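PDB 5GT5: pectate lyase from Paenibacillus sp. 0602, which cleaves polygalacturonate and pectin within the chain by beta-elimination, probably with calcium as cofactor, and so depolymerises these plant cell-wall polysaccharides. Local coordinates for residues Val162-Asp165 against His166-Phe169; Pro278-Gly282 against Gly283-Ala287. The protein carries 1 engineered substitution. One frame throughout, in Å; residues are numbered along the deposited sequence.

Contact 1 of 2, residues Val162-Asp165 against His166-Phe169. Engineered in segment 166-169: Val168 (natural residue Gly).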
loop_
_atom_site.group_PDB
_atom_site.type_symbol
_atom_site.label_atom_id
_atom_site.label_comp_id
_atom_site.label_asym_id
_atom_site.label_seq_id
_atom_site.Cartn_x
_atom_site.Cartn_y
_atom_site.Cartn_z
ATOM N N VAL A 162 -8.537 0.413 1.646
ATOM C CA VAL A 162 -9.883 -0.073 1.870
ATOM C C VAL A 162 -10.812 1.120 1.782
ATOM O O VAL A 162 -10.634 2.084 2.524
ATOM C CB VAL A 162 -10.035 -0.736 3.254
ATOM C CG1 VAL A 162 -11.476 -1.239 3.427
ATOM C CG2 VAL A 162 -9.037 -1.904 3.433
ATOM N N TRP A 163 -11.814 1.035 0.908
ATOM C CA TRP A 163 -12.848 2.038 0.792
ATOM C C TRP A 163 -14.176 1.390 1.158
ATOM O O TRP A 163 -14.634 0.479 0.468
ATOM C CB TRP A 163 -12.893 2.565 -0.656
ATOM C CG TRP A 163 -13.780 3.755 -0.854
ATOM C CD1 TRP A 163 -14.125 4.674 0.104
ATOM C CD2 TRP A 163 -14.423 4.180 -2.080
ATOM N NE1 TRP A 163 -14.933 5.658 -0.461
ATOM C CE2 TRP A 163 -15.146 5.365 -1.780
ATOM C CE3 TRP A 163 -14.488 3.658 -3.384
ATOM C CZ2 TRP A 163 -15.892 6.059 -2.750
ATOM C CZ3 TRP A 163 -15.216 4.354 -4.337
ATOM C CH2 TRP A 163 -15.913 5.527 -4.024
ATOM N N ILE A 164 -14.800 1.876 2.226
ATOM C CA ILE A 164 -16.144 1.484 2.615
ATOM C C ILE A 164 -17.029 2.692 2.359
ATOM O O ILE A 164 -16.776 3.768 2.915
ATOM C CB ILE A 164 -16.188 1.087 4.082
ATOM C CG1 ILE A 164 -15.365 -0.198 4.278
ATOM C CG2 ILE A 164 -17.651 0.839 4.523
ATOM C CD1 ILE A 164 -14.894 -0.439 5.716
ATOM N N ASP A 165 -18.056 2.547 1.511
ATOM C CA ASP A 165 -18.760 3.737 1.052
ATOM C C ASP A 165 -20.228 3.451 0.764
ATOM O O ASP A 165 -20.569 2.380 0.266
ATOM C CB ASP A 165 -18.046 4.311 -0.195
ATOM C CG ASP A 165 -18.867 5.354 -0.899
ATOM O OD1 ASP A 165 -19.681 4.950 -1.771
ATOM O OD2 ASP A 165 -18.748 6.564 -0.593
ATOM N N HIS A 166 -21.105 4.389 1.122
ATOM C CA HIS A 166 -22.549 4.175 0.950
ATOM C C HIS A 166 -23.032 2.884 1.612
ATOM O O HIS A 166 -23.874 2.145 1.092
ATOM C CB HIS A 166 -22.945 4.232 -0.534
ATOM C CG HIS A 166 -23.062 5.627 -1.069
ATOM N ND1 HIS A 166 -22.031 6.261 -1.727
ATOM C CD2 HIS A 166 -24.094 6.501 -1.019
ATOM C CE1 HIS A 166 -22.433 7.478 -2.080
ATOM N NE2 HIS A 166 -23.663 7.659 -1.637
ATOM N N CYS A 167 -22.525 2.640 2.809
ATOM C CA CYS A 167 -23.008 1.532 3.617
ATOM C C CYS A 167 -23.786 2.044 4.811
ATOM O O CYS A 167 -23.690 3.222 5.172
ATOM C CB CYS A 167 -21.845 0.648 4.098
ATOM S SG CYS A 167 -21.050 -0.284 2.752
ATOM N N VAL A 168 -24.583 1.157 5.393
ATOM C CA VAL A 168 -25.363 1.441 6.597
ATOM C C VAL A 168 -25.089 0.378 7.643
ATOM O O VAL A 168 -25.069 -0.815 7.316
ATOM C CB VAL A 168 -26.840 1.468 6.266
ATOM C CG1 VAL A 168 -27.707 1.628 7.540
ATOM C CG2 VAL A 168 -27.048 2.606 5.411
ATOM N N PHE A 169 -24.866 0.820 8.885
ATOM C CA PHE A 169 -24.560 -0.077 9.996
ATOM C C PHE A 169 -25.546 0.186 11.113
ATOM O O PHE A 169 -25.801 1.341 11.452
ATOM C CB PHE A 169 -23.131 0.159 10.487
ATOM C CG PHE A 169 -22.083 -0.057 9.434
ATOM C CD1 PHE A 169 -21.772 0.949 8.520
ATOM C CD2 PHE A 169 -21.437 -1.279 9.340
ATOM C CE1 PHE A 169 -20.794 0.758 7.564
ATOM C CE2 PHE A 169 -20.459 -1.490 8.372
ATOM C CZ PHE A 169 -20.137 -0.476 7.482
#

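Contact 2 of 2, residues Pro278-Gly282 against Gly283-Ala287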
loop_
_atom_site.group_PDB
_atom_site.type_symbol
_atom_site.label_atom_id
_atom_site.label_comp_id
_atom_site.label_asym_id
_atom_site.label_seq_id
_atom_site.Cartn_x
_atom_site.Cartn_y
_atom_site.Cartn_z
ATOM N N PRO A 278 -13.540 8.880 15.560
ATOM C CA PRO A 278 -13.050 7.532 15.862
ATOM C C PRO A 278 -12.359 7.505 17.215
ATOM O O PRO A 278 -12.217 8.550 17.865
ATOM C CB PRO A 278 -12.034 7.299 14.758
ATOM C CG PRO A 278 -11.371 8.689 14.642
ATOM C CD PRO A 278 -12.476 9.694 14.925
ATOM N N ARG A 279 -11.940 6.318 17.659
ATOM C CA ARG A 279 -10.931 6.240 18.721
ATOM C C ARG A 279 -9.621 5.786 18.089
ATOM O O ARG A 279 -9.516 4.663 17.582
ATOM C CB ARG A 279 -11.327 5.243 19.806
ATOM C CG ARG A 279 -10.377 5.295 21.019
ATOM C CD ARG A 279 -10.286 3.924 21.692
ATOM N NE ARG A 279 -9.683 4.064 23.011
ATOM C CZ ARG A 279 -8.385 4.236 23.226
ATOM N NH1 ARG A 279 -7.506 4.260 22.217
ATOM N NH2 ARG A 279 -7.981 4.379 24.490
ATOM N N LEU A 280 -8.617 6.654 18.132
ATOM C CA LEU A 280 -7.329 6.374 17.499
ATOM C C LEU A 280 -6.206 6.168 18.503
ATOM O O LEU A 280 -6.122 6.889 19.491
ATOM C CB LEU A 280 -6.947 7.563 16.623
ATOM C CG LEU A 280 -5.591 7.440 15.907
ATOM C CD1 LEU A 280 -5.582 6.303 14.865
ATOM C CD2 LEU A 280 -5.307 8.777 15.216
ATOM N N ARG A 281 -5.316 5.212 18.221
ATOM C CA ARG A 281 -3.999 5.119 18.863
ATOM C C ARG A 281 -2.928 5.350 17.806
ATOM O O ARG A 281 -2.969 4.744 16.729
ATOM C CB ARG A 281 -3.760 3.714 19.427
ATOM C CG ARG A 281 -4.548 3.376 20.647
ATOM C CD ARG A 281 -4.178 1.970 21.136
ATOM N NE ARG A 281 -4.656 1.777 22.488
ATOM C CZ ARG A 281 -5.800 1.210 22.840
ATOM N NH1 ARG A 281 -6.647 0.724 21.931
ATOM N NH2 ARG A 281 -6.110 1.119 24.126
ATOM N N GLY A 282 -1.952 6.221 18.103
ATOM C CA GLY A 282 -0.693 6.250 17.346
ATOM C C GLY A 282 -0.628 6.826 15.942
ATOM O O GLY A 282 0.352 7.463 15.575
ATOM N N GLY A 283 -1.637 6.557 15.123
ATOM C CA GLY A 283 -1.577 6.912 13.709
ATOM C C GLY A 283 -2.161 8.261 13.351
ATOM O O GLY A 283 -1.944 9.236 14.065
ATOM N N ASN A 284 -2.877 8.306 12.224
ATOM C CA ASN A 284 -3.476 9.516 11.688
ATOM C C ASN A 284 -4.908 9.278 11.294
ATOM O O ASN A 284 -5.210 8.334 10.571
ATOM C CB ASN A 284 -2.728 9.997 10.438
ATOM C CG ASN A 284 -1.337 10.455 10.731
ATOM O OD1 ASN A 284 -1.126 11.450 11.415
ATOM N ND2 ASN A 284 -0.353 9.740 10.177
ATOM N N ALA A 285 -5.807 10.130 11.776
ATOM C CA ALA A 285 -7.207 10.054 11.386
ATOM C C ALA A 285 -7.731 11.423 11.016
ATOM O O ALA A 285 -7.505 12.378 11.767
ATOM C CB ALA A 285 -8.051 9.489 12.504
ATOM N N HIS A 286 -8.448 11.507 9.898
ATOM C CA HIS A 286 -9.030 12.753 9.411
ATOM C C HIS A 286 -10.516 12.540 9.184
ATOM O O HIS A 286 -10.906 11.676 8.376
ATOM C CB HIS A 286 -8.311 13.157 8.108
ATOM C CG HIS A 286 -8.863 14.393 7.454
ATOM N ND1 HIS A 286 -8.940 14.524 6.084
ATOM C CD2 HIS A 286 -9.293 15.563 7.977
ATOM C CE1 HIS A 286 -9.449 15.709 5.788
ATOM N NE2 HIS A 286 -9.686 16.355 6.909
ATOM N N ALA A 287 -11.338 13.309 9.896
ATOM C CA ALA A 287 -12.778 13.328 9.674
ATOM C C ALA A 287 -13.169 14.708 9.163
ATOM O O ALA A 287 -12.822 15.734 9.754
ATOM C CB ALA A 287 -13.522 12.999 10.938
#

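Contact 1 of 2, residues Val162-Asp165 against His166-Phe169
Asp165 OD1 is gripped by two donors: the neighbouring ring of His166 and the guanidinium of Arg128, which forms a salt bridge to it. His166 ND1 donates to Asp165 OD1 at 2.7 Å with a nearly straight N-H...O angle of 162°. The oxygen lies in the imidazole plane, but the N-H comes to it from the syn side of the carboxylate, tilted 35° from the carboxylate plane. With CG anti to the backbone N (chi1 168°), the carboxylate lies beside the carbonyl carbon, alongside the His166 side chain and pointing the same way, while OD2 is hydrogen-bonded to Ser189 OG. Aspartate suits this buried place, since its two oxygens serve three partners; an alanine here would probably leave Arg128 without this countercharge and His166 ND1 without its acceptor.

His166 takes a left-handed helical backbone conformation, which bends the chain. Across the bend, Ile164 CG2 meets Cys167 SG at 4.0 Å and the edge of the Phe169 ring, at CZ, at 4.1 Å. These apolar groups face the interior of the parallel beta-helix, where Ile164 and Phe169 also touch Ile154 of strand 154-157. Strand 160-165 lies between the parallel strands 125-128 and 184-194.

Contact 2 of 2, residues Pro278-Gly282 against Gly283-Ala287
Strand 279-281 runs into strand 284-288 through a sharp bend at Gly282 and Gly283, closed by a backbone hydrogen bond from Gly283 N to Arg281 O of 2.8 Å. The bond spans a single residue, Gly282, whose phi of 74° and psi of -40° make this a classic gamma turn. Glycine suits that position because a positive phi costs it little. Gly283, with phi -93° and psi -139°, lies outside the usual strand region, which glycine also tolerates readily.

Leu280 fills the inside of the bend. With its CG anti to the backbone N, it sends CD2 across to the following strand, 3.6 Å from Gly283 O and 3.9 Å from Ala285 CB. The small Ala285 methyl, CB, is also met by Pro278 CG at 4.0 Å, so proline and leucine both rest on it. This is a corner of the right-handed parallel beta-helix of polysaccharide lyase family 1, where the chain passes from one sheet to the next, its apolar groups turned inward.

Pro278 follows a cis peptide bond, and its side chain is about 6 Å from that of Arg276, the probable catalytic residue. On the outer side, Arg281 forms a salt bridge with Glu330, and Arg279 NH1 lies over the face of the Arg281 guanidinium. Asn284, also turned away from the bend, accepts a hydrogen bond at OD1 from the backbone N of Asn402.

How the contacts relate
Contact 1 comes first along the chain and contact 2 follows more than a hundred residues later. Their centres are about 18 Å apart and their nearest atoms about 11 Å, so they do not touch. Both are bends in coils of one beta-helix, but of different kinds. Residues 162-169 join strands 160-165 and 168-169, which both pair with strand 184-194; residues 278-287 leave the four-stranded parallel sheet containing 279-281 for strand 284-288. Strand 262-271 links them, pairing with 184-194 and with 284-288. The side chains of Ile164 and Pro278 each lie about 9 Å from that of Asp178, a likely calcium ligand, so both bends lie near the probable calcium site.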